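Local structure of 2-hydroxyisobutyryl-CoA synthetase (6HDY) at residues Y60-E63 with Y68-K71. The protein belongs to the ANL superfamily of AMP-binding, adenylate-forming enzymes, built from a larger N-terminal domain and a smaller C-terminal one. Numbering follows the deposited sequence.
With SO4 (sulfate ion), chain D.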
ATOM      1  N   TYR A  60     -13.655 -28.858 -11.417  1.00 49.09           N
ATOM      2  CA  TYR A  60     -12.481 -28.045 -11.719  1.00 47.59           C
ATOM      3  C   TYR A  60     -11.351 -28.343 -10.723  1.00 51.41           C
ATOM      4  O   TYR A  60     -10.231 -28.548 -11.150  1.00 53.47           O
ATOM      5  CB  TYR A  60     -12.842 -26.544 -11.803  1.00 46.69           C
ATOM      6  CG  TYR A  60     -11.623 -25.644 -11.932  1.00 48.95           C
ATOM      7  CD1 TYR A  60     -11.024 -25.416 -13.173  1.00 51.49           C
ATOM      8  CD2 TYR A  60     -11.051 -25.043 -10.810  1.00 46.86           C
ATOM      9  CE1 TYR A  60      -9.908 -24.591 -13.292  1.00 49.53           C
ATOM     10  CE2 TYR A  60      -9.916 -24.245 -10.919  1.00 47.29           C
ATOM     11  CZ  TYR A  60      -9.349 -24.021 -12.161  1.00 54.26           C
ATOM     12  OH  TYR A  60      -8.211 -23.258 -12.250  1.00 55.74           O
ATOM     13  N   ALA A  61     -11.660 -28.419  -9.411  1.00 48.22           N
ATOM     14  CA  ALA A  61     -10.671 -28.683  -8.356  1.00 46.75           C
ATOM     15  C   ALA A  61     -10.121 -30.103  -8.433  1.00 52.00           C
ATOM     16  O   ALA A  61      -8.929 -30.309  -8.264  1.00 49.99           O
ATOM     17  CB  ALA A  61     -11.276 -28.415  -6.992  1.00 44.84           C
ATOM     18  N   TRP A  62     -10.982 -31.084  -8.735  1.00 52.31           N
ATOM     19  CA  TRP A  62     -10.584 -32.488  -8.911  1.00 54.72           C
ATOM     20  C   TRP A  62      -9.570 -32.628 -10.036  1.00 60.21           C
ATOM     21  O   TRP A  62      -8.658 -33.452  -9.953  1.00 61.19           O
ATOM     22  CB  TRP A  62     -11.817 -33.312  -9.257  1.00 54.84           C
ATOM     23  CG  TRP A  62     -11.590 -34.782  -9.410  1.00 58.72           C
ATOM     24  CD1 TRP A  62     -11.396 -35.468 -10.575  1.00 64.72           C
ATOM     25  CD2 TRP A  62     -11.675 -35.764  -8.373  1.00 59.33           C
ATOM     26  NE1 TRP A  62     -11.335 -36.821 -10.326  1.00 66.69           N
ATOM     27  CE2 TRP A  62     -11.533 -37.034  -8.985  1.00 67.20           C
ATOM     28  CE3 TRP A  62     -11.851 -35.696  -6.977  1.00 58.74           C
ATOM     29  CZ2 TRP A  62     -11.562 -38.228  -8.249  1.00 68.24           C
ATOM     30  CZ3 TRP A  62     -11.869 -36.876  -6.248  1.00 62.21           C
ATOM     31  CH2 TRP A  62     -11.724 -38.125  -6.881  1.00 66.39           C
ATOM     32  N   GLU A  63      -9.742 -31.823 -11.089  1.00 57.93           N
ATOM     33  CA  GLU A  63      -8.882 -31.827 -12.269  1.00 60.41           C
ATOM     34  C   GLU A  63      -7.553 -31.118 -12.068  1.00 64.36           C
ATOM     35  O   GLU A  63      -6.558 -31.570 -12.630  1.00 67.07           O
ATOM     36  CB  GLU A  63      -9.626 -31.173 -13.453  1.00 62.40           C
ATOM     37  CG  GLU A  63      -9.211 -31.679 -14.824  1.00 78.43           C
ATOM     38  CD  GLU A  63      -9.507 -33.145 -15.067  1.00105.08           C
ATOM     39  OE1 GLU A  63     -10.545 -33.640 -14.565  1.00 87.73           O
ATOM     40  OE2 GLU A  63      -8.689 -33.803 -15.750  1.00113.05           O
ATOM     41  N   TYR A  68      -7.183 -31.134  -3.222  1.00 46.56           N
ATOM     42  CA  TYR A  68      -8.581 -31.530  -3.176  1.00 45.75           C
ATOM     43  C   TYR A  68      -8.772 -32.977  -3.599  1.00 54.46           C
ATOM     44  O   TYR A  68      -9.533 -33.680  -2.949  1.00 55.62           O
ATOM     45  CB  TYR A  68      -9.462 -30.591  -4.001  1.00 44.70           C
ATOM     46  CG  TYR A  68      -9.645 -29.254  -3.331  1.00 41.75           C
ATOM     47  CD1 TYR A  68     -10.369 -29.138  -2.144  1.00 41.15           C
ATOM     48  CD2 TYR A  68      -9.089 -28.099  -3.872  1.00 41.12           C
ATOM     49  CE1 TYR A  68     -10.502 -27.914  -1.496  1.00 37.86           C
ATOM     50  CE2 TYR A  68      -9.241 -26.862  -3.245  1.00 39.59           C
ATOM     51  CZ  TYR A  68      -9.957 -26.775  -2.061  1.00 41.54           C
ATOM     52  OH  TYR A  68     -10.108 -25.567  -1.433  1.00 37.80           O
ATOM     53  N   ARG A  69      -8.065 -33.441  -4.641  1.00 54.68           N
ATOM     54  CA  ARG A  69      -8.138 -34.844  -5.092  1.00 58.18           C
ATOM     55  C   ARG A  69      -7.771 -35.811  -3.937  1.00 64.50           C
ATOM     56  O   ARG A  69      -8.529 -36.746  -3.683  1.00 64.51           O
ATOM     57  CB  ARG A  69      -7.279 -35.079  -6.357  1.00 56.56           C
ATOM     58  CG  ARG A  69      -7.216 -36.531  -6.837  1.00 68.16           C
ATOM     59  CD  ARG A  69      -8.274 -36.922  -7.866  1.00 73.74           C
ATOM     60  NE  ARG A  69      -8.138 -36.155  -9.105  1.00 76.63           N
ATOM     61  CZ  ARG A  69      -7.505 -36.571 -10.199  1.00 89.83           C
ATOM     62  NH1 ARG A  69      -6.989 -37.796 -10.254  1.00 82.05           N
ATOM     63  NH2 ARG A  69      -7.401 -35.776 -11.252  1.00 70.96           N
ATOM     64  N   ARG A  70      -6.667 -35.521  -3.194  1.00 61.48           N
ATOM     65  CA  ARG A  70      -6.199 -36.314  -2.044  1.00 61.89           C
ATOM     66  C   ARG A  70      -7.146 -36.245  -0.854  1.00 62.98           C
ATOM     67  O   ARG A  70      -7.451 -37.282  -0.261  1.00 65.04           O
ATOM     68  CB  ARG A  70      -4.802 -35.868  -1.592  1.00 59.77           C
ATOM     69  CG  ARG A  70      -3.661 -36.561  -2.326  1.00 68.20           C
ATOM     70  CD  ARG A  70      -2.312 -36.156  -1.749  1.00 76.97           C
ATOM     71  NE  ARG A  70      -2.074 -34.710  -1.848  1.00 77.41           N
ATOM     72  CZ  ARG A  70      -1.472 -34.117  -2.875  1.00 82.29           C
ATOM     73  NH1 ARG A  70      -1.029 -34.837  -3.902  1.00 69.13           N
ATOM     74  NH2 ARG A  70      -1.307 -32.802  -2.886  1.00 56.74           N
ATOM     75  N   LYS A  71      -7.597 -35.029  -0.503  1.00 55.72           N
ATOM     76  CA  LYS A  71      -8.472 -34.767   0.640  1.00 53.53           C
ATOM     77  C   LYS A  71      -9.822 -35.421   0.463  1.00 56.71           C
ATOM     78  O   LYS A  71     -10.311 -36.068   1.390  1.00 56.76           O
ATOM     79  CB  LYS A  71      -8.632 -33.251   0.897  1.00 53.13           C
ATOM     80  CG  LYS A  71      -9.195 -32.947   2.276  1.00 57.79           C
ATOM     81  CD  LYS A  71      -9.633 -31.498   2.444  1.00 64.24           C
ATOM     82  CE  LYS A  71      -9.524 -31.012   3.876  1.00 62.57           C
ATOM     83  NZ  LYS A  71      -9.975 -32.031   4.875  1.00 77.41           N
TER
HETATM   84  S   SO4 D 503      -1.219 -31.705   0.658  1.00 80.79           S
HETATM   85  O1  SO4 D 503      -1.116 -30.914  -0.592  1.00 76.64           O
HETATM   86  O2  SO4 D 503       0.117 -32.046   1.174  1.00 82.04           O
HETATM   87  O3  SO4 D 503      -1.975 -32.940   0.366  1.00 82.52           O
HETATM   88  O4  SO4 D 503      -1.930 -30.969   1.722  1.00 81.90           O
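Trp-62 and Arg-69 join two consecutive helices, 43-64 and 66-74, by a cation-pi stack and a side-chain-to-backbone grip; the pair lies at the periphery of this ANL-superfamily protein, the centre of the contact about 28 Å from the centre of the chain. The guanidinium of Arg-69 lies nearly flat on the indole, its plane turned 23° from the ring, and CZ stands 4.1 Å from the centroid of the five-membered ring. The aliphatic part of the same side chain uses the six-membered ring of Trp-62: CD sits 3.4 Å from its centroid, a CH-pi contact. Arginine suits this place because its methylene and its charged plane can share one broad aromatic face. Bends at chi2 (92°) and chi3 (63°) fold the chain back over the ring. On the buried side of the contact, the methyl of Ala-61 meets Tyr-68 CD2 at 3.8 Å; a small residue here lets the backbones approach, while the tyrosine hydroxyl is hydrogen-bonded to Pro-336 O. Arg-70 turns away and binds a sulfate, probably from the crystallisation liquor, through NE to O3 at 2.8 Å and NH2 to O1; NH2 also forms a salt bridge with Asp-112, and Ser-103 is hydrogen-bonded to the sulfate. The rotation of the Arg-69 guanidinium is fixed side-on: NE and NH2 both donate to Trp-62 O, each at 2.9 Å, with the oxygen close to the guanidinium plane.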